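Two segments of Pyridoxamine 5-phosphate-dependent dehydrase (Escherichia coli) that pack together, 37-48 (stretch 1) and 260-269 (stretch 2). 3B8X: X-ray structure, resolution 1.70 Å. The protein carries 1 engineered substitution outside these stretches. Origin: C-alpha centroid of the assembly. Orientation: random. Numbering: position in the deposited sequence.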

ATOM      1  N   LYS B  37     -16.333  -6.636   3.723  1.00 13.38           N
ATOM      2  CA  LYS B  37     -17.322  -6.921   2.710  1.00  4.11           C
ATOM      3  C   LYS B  37     -18.592  -6.142   3.018  1.00 11.40           C
ATOM      4  O   LYS B  37     -19.171  -5.520   2.136  1.00 20.61           O
ATOM      5  N   GLN B  38     -19.040  -6.227   4.264  1.00  7.67           N
ATOM      6  CA  GLN B  38     -20.246  -5.557   4.708  1.00 14.24           C
ATOM      7  C   GLN B  38     -20.083  -4.045   4.509  1.00 11.48           C
ATOM      8  O   GLN B  38     -20.980  -3.329   4.020  1.00 16.86           O
ATOM      9  N   TYR B  39     -18.952  -3.534   4.970  1.00 15.56           N
ATOM     10  CA  TYR B  39     -18.691  -2.108   4.800  1.00  8.65           C
ATOM     11  C   TYR B  39     -18.780  -1.681   3.308  1.00 14.65           C
ATOM     12  O   TYR B  39     -19.294  -0.614   2.966  1.00 11.49           O
ATOM     13  N   GLU B  40     -18.252  -2.495   2.413  1.00 13.16           N
ATOM     14  CA  GLU B  40     -18.256  -2.117   1.004  1.00 11.68           C
ATOM     15  C   GLU B  40     -19.707  -2.047   0.528  1.00 12.64           C
ATOM     16  O   GLU B  40     -20.094  -1.174  -0.253  1.00 15.18           O
ATOM     17  N   THR B  41     -20.507  -2.994   0.996  1.00 14.67           N
ATOM     18  CA  THR B  41     -21.907  -3.063   0.605  1.00 11.83           C
ATOM     19  C   THR B  41     -22.593  -1.784   1.072  1.00  8.49           C
ATOM     20  O   THR B  41     -23.275  -1.095   0.307  1.00 16.33           O
ATOM     21  N   GLN B  42     -22.349  -1.420   2.325  1.00  8.88           N
ATOM     22  CA  GLN B  42     -22.957  -0.192   2.851  1.00 12.52           C
ATOM     23  C   GLN B  42     -22.410   1.062   2.153  1.00 17.72           C
ATOM     24  O   GLN B  42     -23.133   2.046   1.959  1.00 18.05           O
ATOM     25  N   PHE B  43     -21.123   1.027   1.819  1.00 13.63           N
ATOM     26  CA  PHE B  43     -20.429   2.154   1.202  1.00 10.43           C
ATOM     27  C   PHE B  43     -21.081   2.454  -0.117  1.00 23.04           C
ATOM     28  O   PHE B  43     -21.509   3.589  -0.304  1.00 13.89           O
ATOM     29  N   ALA B  44     -21.192   1.445  -0.987  1.00 15.69           N
ATOM     30  CA  ALA B  44     -21.773   1.602  -2.331  1.00 11.86           C
ATOM     31  C   ALA B  44     -23.177   2.185  -2.191  1.00  9.87           C
ATOM     32  O   ALA B  44     -23.546   3.144  -2.864  1.00 29.84           O
ATOM     33  N   LYS B  45     -23.940   1.621  -1.261  1.00 23.02           N
ATOM     34  CA  LYS B  45     -25.293   2.099  -1.021  1.00 21.35           C
ATOM     35  C   LYS B  45     -25.333   3.566  -0.606  1.00 15.22           C
ATOM     36  O   LYS B  45     -26.169   4.353  -1.096  1.00 19.16           O
ATOM     37  N   THR B  46     -24.448   3.920   0.324  1.00 10.94           N
ATOM     38  CA  THR B  46     -24.419   5.266   0.870  1.00  8.20           C
ATOM     39  C   THR B  46     -24.270   6.307  -0.217  1.00 17.44           C
ATOM     40  O   THR B  46     -24.989   7.296  -0.209  1.00 17.35           O
ATOM     41  N   PHE B  47     -23.350   6.060  -1.151  1.00 15.11           N
ATOM     42  CA  PHE B  47     -23.035   6.999  -2.232  1.00  9.02           C
ATOM     43  C   PHE B  47     -23.742   6.818  -3.540  1.00 21.26           C
ATOM     44  O   PHE B  47     -23.737   7.721  -4.373  1.00 14.44           O
ATOM     45  N   GLY B  48     -24.368   5.665  -3.711  1.00 15.35           N
ATOM     46  CA  GLY B  48     -25.093   5.407  -4.928  1.00 11.00           C
ATOM     47  C   GLY B  48     -24.212   4.846  -6.013  1.00 17.03           C
ATOM     48  O   GLY B  48     -24.445   5.116  -7.178  1.00 18.83           O
ATOM     49  N   ILE B 260     -15.018  -0.601  11.959  1.00 11.50           N
ATOM     50  CA  ILE B 260     -15.114   0.756  12.419  1.00 11.25           C
ATOM     51  C   ILE B 260     -15.908   1.513  11.351  1.00  5.58           C
ATOM     52  O   ILE B 260     -16.759   2.380  11.672  1.00 15.63           O
ATOM     53  N   GLY B 261     -15.560   1.262  10.085  1.00  7.36           N
ATOM     54  CA  GLY B 261     -16.176   2.042   9.002  1.00  6.69           C
ATOM     55  C   GLY B 261     -17.700   1.941   8.967  1.00 11.52           C
ATOM     56  O   GLY B 261     -18.391   2.883   8.591  1.00 13.75           O
ATOM     57  N   ILE B 262     -18.215   0.762   9.283  1.00 11.64           N
ATOM     58  CA  ILE B 262     -19.658   0.540   9.219  1.00  9.01           C
ATOM     59  C   ILE B 262     -20.357   1.470  10.201  1.00  6.05           C
ATOM     60  O   ILE B 262     -21.406   2.026   9.903  1.00 14.96           O
ATOM     61  N   GLU B 263     -19.707   1.653  11.353  1.00 10.98           N
ATOM     62  CA  GLU B 263     -20.268   2.448  12.426  1.00  3.71           C
ATOM     63  C   GLU B 263     -20.224   3.866  11.935  1.00 25.69           C
ATOM     64  O   GLU B 263     -21.190   4.582  12.093  1.00 23.85           O
ATOM     65  N   GLN B 264     -19.102   4.245  11.326  1.00 18.17           N
ATOM     66  CA  GLN B 264     -18.877   5.607  10.811  1.00  8.31           C
ATOM     67  C   GLN B 264     -19.912   6.011   9.755  1.00 16.29           C
ATOM     68  O   GLN B 264     -20.418   7.124   9.782  1.00  9.67           O
ATOM     69  N   LEU B 265     -20.223   5.112   8.826  1.00  8.70           N
ATOM     70  CA  LEU B 265     -21.192   5.383   7.775  1.00 14.65           C
ATOM     71  C   LEU B 265     -22.548   5.750   8.395  1.00 16.19           C
ATOM     72  O   LEU B 265     -23.282   6.567   7.856  1.00 14.01           O
ATOM     73  N   LYS B 266     -22.889   5.158   9.531  1.00 16.62           N
ATOM     74  CA  LYS B 266     -24.167   5.532  10.090  1.00 13.77           C
ATOM     75  C   LYS B 266     -24.165   6.949  10.609  1.00 29.82           C
ATOM     76  O   LYS B 266     -25.199   7.627  10.591  1.00 13.41           O
ATOM     77  N   LYS B 267     -23.010   7.423  11.062  1.00  9.21           N
ATOM     78  CA  LYS B 267     -22.974   8.764  11.628  1.00  8.81           C
ATOM     79  C   LYS B 267     -22.773   9.843  10.570  1.00 12.71           C
ATOM     80  O   LYS B 267     -23.030  11.023  10.814  1.00 16.63           O
ATOM     81  N   LEU B 268     -22.261   9.441   9.413  1.00 10.75           N
ATOM     82  CA  LEU B 268     -21.934  10.408   8.364  1.00 17.22           C
ATOM     83  C   LEU B 268     -22.912  11.560   8.091  1.00 11.97           C
ATOM     84  O   LEU B 268     -22.526  12.726   7.951  1.00 10.72           O
ATOM     85  N   PRO B 269     -24.189  11.217   7.957  1.00 17.68           N
ATOM     86  CA  PRO B 269     -25.182  12.232   7.612  1.00 23.91           C
ATOM     87  C   PRO B 269     -25.172  13.348   8.651  1.00 28.57           C
ATOM     88  O   PRO B 269     -25.240  14.540   8.339  1.00 18.79           O
TER

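Two helices running in nearly the same direction, with axes 22° apart and 9.0 Å from each other at closest approach, illustrate how a small residue at one position lets large ones interlock at the next. No hydrogen bond crosses this interface, which buries 424 Å² through close, mostly apolar packing.

Along the second helix, Ile260 starts sideways and its end leads away, and the contact opens at Gly261. A CB here would point toward the first helix and lie 2.3 Å from Tyr39 CE1, a clash. With only hydrogen there, the tyrosine ring, in a t rotamer, comes close enough to put its CE1 3.4 Å from Gly261 CA. The backbones are accordingly tight at the next residue, where the CA atoms of Tyr39 and Ile262 are 5.2 Å apart. Ile262 (m, t) starts sideways, but its end swings nearer: its CG1 lies 4.0 Å from Tyr39 CB, and its CD1 3.6 Å from OE1 of the extended Gln38. Glu263 points away and makes a long salt bridge within its own helix, its OE1 3.8 Å from Lys266 NZ. Gln264 starts toward the partner, yet its amide turns off to hydrogen bonds elsewhere in the structure.

Leu265 (m, t) is the centrepiece, a knob in a hole formed by Tyr39, Gln42, Phe43 and Thr46. Its CD1 reaches Tyr39 CE1 at 3.7 Å and Gln42 CB at 3.8 Å, while its CD2 lies 4.0 Å from CD1 of Phe43, another t aromatic. Thr46 (m) lines the hole while its OG1 donates to Gln42 O at 2.7 Å within its own helix. Lys266 and Lys267 stay outside the contact. Leu268 (t, p) closes it, with its CD2 3.9 Å from CZ of Phe47, whose m rotamer brings the ring end nearer.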

ATOM      1  CB  LYS B  37     -17.609  -8.431   2.660  1.00 11.62           C
ATOM      2  CG  LYS B  37     -16.515  -9.287   2.061  1.00 87.74           C
ATOM      3  CD  LYS B  37     -17.092 -10.283   1.060  1.00 99.89           C
ATOM      4  CE  LYS B  37     -17.404 -11.630   1.700  1.00 99.89           C
ATOM      5  NZ  LYS B  37     -18.805 -11.723   2.233  1.00 99.89           N
ATOM      6  CB  GLN B  38     -20.368  -5.818   6.198  1.00 19.89           C
ATOM      7  CG  GLN B  38     -21.738  -5.632   6.796  1.00 89.51           C
ATOM      8  CD  GLN B  38     -21.775  -6.139   8.231  1.00 99.89           C
ATOM      9  OE1 GLN B  38     -22.082  -5.380   9.166  1.00 48.94           O
ATOM     10  NE2 GLN B  38     -21.409  -7.419   8.420  1.00 21.46           N
ATOM     11  CB  TYR B  39     -17.252  -1.868   5.252  1.00 20.68           C
ATOM     12  CG  TYR B  39     -16.799  -0.456   5.069  1.00 15.77           C
ATOM     13  CD1 TYR B  39     -17.286   0.564   5.862  1.00 14.20           C
ATOM     14  CD2 TYR B  39     -15.840  -0.147   4.126  1.00 34.31           C
ATOM     15  CE1 TYR B  39     -16.832   1.888   5.711  1.00  9.94           C
ATOM     16  CE2 TYR B  39     -15.385   1.154   3.974  1.00 16.32           C
ATOM     17  CZ  TYR B  39     -15.856   2.164   4.785  1.00 22.05           C
ATOM     18  OH  TYR B  39     -15.351   3.440   4.615  1.00 14.24           O
ATOM     19  CB  GLU B  40     -17.440  -3.120   0.184  1.00  4.66           C
ATOM     20  CG  GLU B  40     -15.899  -2.991   0.460  1.00  9.72           C
ATOM     21  CD  GLU B  40     -15.050  -4.179  -0.070  1.00 22.80           C
ATOM     22  OE1 GLU B  40     -15.633  -5.228  -0.390  1.00 12.92           O
ATOM     23  OE2 GLU B  40     -13.800  -4.101  -0.216  1.00  7.33           O
ATOM     24  CB  THR B  41     -22.549  -4.276   1.274  1.00 41.33           C
ATOM     25  OG1 THR B  41     -22.052  -5.463   0.645  1.00 16.84           O
ATOM     26  CG2 THR B  41     -24.073  -4.216   1.188  1.00 36.94           C
ATOM     27  CB  GLN B  42     -22.744  -0.109   4.377  1.00 13.06           C
ATOM     28  CG  GLN B  42     -23.978   0.136   5.188  1.00 50.82           C
ATOM     29  CD  GLN B  42     -25.251  -0.236   4.455  1.00 99.89           C
ATOM     30  OE1 GLN B  42     -25.533  -1.422   4.219  1.00 49.47           O
ATOM     31  NE2 GLN B  42     -26.038   0.782   4.099  1.00 54.77           N
ATOM     32  CB  PHE B  43     -18.931   1.889   1.089  1.00  8.26           C
ATOM     33  CG  PHE B  43     -18.071   3.149   0.941  1.00  9.93           C
ATOM     34  CD1 PHE B  43     -17.466   3.755   2.055  1.00 14.57           C
ATOM     35  CD2 PHE B  43     -17.879   3.737  -0.318  1.00 13.58           C
ATOM     36  CE1 PHE B  43     -16.658   4.898   1.903  1.00 10.01           C
ATOM     37  CE2 PHE B  43     -17.114   4.927  -0.476  1.00  4.57           C
ATOM     38  CZ  PHE B  43     -16.491   5.478   0.619  1.00  2.74           C
ATOM     39  CB  ALA B  44     -21.850   0.260  -3.040  1.00  9.88           C
ATOM     40  CB  LYS B  45     -25.959   1.256   0.064  1.00 15.33           C
ATOM     41  CG  LYS B  45     -27.355   1.656   0.491  1.00 30.99           C
ATOM     42  CD  LYS B  45     -28.139   0.408   0.901  1.00 99.89           C
ATOM     43  CE  LYS B  45     -28.880   0.571   2.220  1.00 99.89           C
ATOM     44  NZ  LYS B  45     -29.617  -0.683   2.565  1.00 99.89           N
ATOM     45  CB  THR B  46     -23.307   5.434   1.897  1.00 11.60           C
ATOM     46  OG1 THR B  46     -23.536   4.547   2.991  1.00 19.82           O
ATOM     47  CG2 THR B  46     -23.350   6.814   2.401  1.00  5.69           C
ATOM     48  CB  PHE B  47     -21.527   7.098  -2.400  1.00  7.12           C
ATOM     49  CG  PHE B  47     -20.842   7.487  -1.118  1.00 12.15           C
ATOM     50  CD1 PHE B  47     -20.174   6.536  -0.372  1.00  9.58           C
ATOM     51  CD2 PHE B  47     -21.082   8.747  -0.550  1.00  9.22           C
ATOM     52  CE1 PHE B  47     -19.640   6.884   0.883  1.00 15.55           C
ATOM     53  CE2 PHE B  47     -20.514   9.110   0.659  1.00 18.49           C
ATOM     54  CZ  PHE B  47     -19.788   8.179   1.382  1.00 12.57           C
ATOM     55  CB  ILE B 260     -13.715   1.405  12.532  1.00 12.75           C
ATOM     56  CG1 ILE B 260     -12.894   0.769  13.662  1.00  5.83           C
ATOM     57  CG2 ILE B 260     -13.834   2.903  12.705  1.00  7.78           C
ATOM     58  CD1 ILE B 260     -11.361   0.918  13.569  1.00  7.04           C
ATOM     59  CB  ILE B 262     -19.943  -0.892   9.665  1.00  8.33           C
ATOM     60  CG1 ILE B 262     -19.561  -1.850   8.527  1.00 13.18           C
ATOM     61  CG2 ILE B 262     -21.366  -1.001  10.211  1.00 13.49           C
ATOM     62  CD1 ILE B 262     -19.169  -3.292   8.988  1.00 19.08           C
ATOM     63  CB  GLU B 263     -19.445   2.291  13.712  1.00  5.79           C
ATOM     64  CG  GLU B 263     -19.572   0.919  14.372  1.00 18.36           C
ATOM     65  CD  GLU B 263     -21.007   0.390  14.462  1.00 44.09           C
ATOM     66  OE1 GLU B 263     -21.984   1.177  14.523  1.00 15.94           O
ATOM     67  OE2 GLU B 263     -21.156  -0.846  14.501  1.00 44.76           O
ATOM     68  CB  GLN B 264     -17.438   5.737  10.269  1.00 19.28           C
ATOM     69  CG  GLN B 264     -16.340   5.717  11.347  1.00 14.58           C
ATOM     70  CD  GLN B 264     -16.253   6.995  12.167  1.00 13.76           C
ATOM     71  OE1 GLN B 264     -15.590   7.955  11.771  1.00  8.64           O
ATOM     72  NE2 GLN B 264     -16.917   7.010  13.332  1.00  9.28           N
ATOM     73  CB  LEU B 265     -21.342   4.203   6.799  1.00 20.89           C
ATOM     74  CG  LEU B 265     -20.124   3.915   5.887  1.00 16.59           C
ATOM     75  CD1 LEU B 265     -20.306   2.775   4.924  1.00  7.37           C
ATOM     76  CD2 LEU B 265     -19.754   5.113   5.039  1.00 12.17           C
ATOM     77  CB  LYS B 266     -24.571   4.580  11.186  1.00  9.66           C
ATOM     78  CG  LYS B 266     -24.418   3.144  10.770  1.00  9.62           C
ATOM     79  CD  LYS B 266     -24.576   2.268  11.977  1.00 13.28           C
ATOM     80  CE  LYS B 266     -25.106   0.913  11.605  1.00 19.23           C
ATOM     81  NZ  LYS B 266     -25.191   0.007  12.771  1.00 16.18           N
ATOM     82  CB  LYS B 267     -21.828   8.866  12.643  1.00 17.92           C
ATOM     83  CG  LYS B 267     -22.133   8.259  14.036  1.00 23.56           C
ATOM     84  CD  LYS B 267     -20.850   7.887  14.762  1.00 13.36           C
ATOM     85  CE  LYS B 267     -21.067   7.285  16.157  1.00 13.05           C
ATOM     86  NZ  LYS B 267     -20.328   6.060  16.203  1.00 14.56           N
ATOM     87  CB  LEU B 268     -21.555   9.676   7.078  1.00 11.06           C
ATOM     88  CG  LEU B 268     -21.174  10.555   5.904  1.00 22.81           C
ATOM     89  CD1 LEU B 268     -19.823  11.130   6.179  1.00 14.48           C
ATOM     90  CD2 LEU B 268     -21.164   9.676   4.679  1.00 15.74           C
ATOM     91  CB  PRO B 269     -26.515  11.447   7.615  1.00 15.37           C
ATOM     92  CG  PRO B 269     -26.091   9.995   7.292  1.00 16.86           C
ATOM     93  CD  PRO B 269     -24.791   9.873   8.107  1.00  9.75           C
TER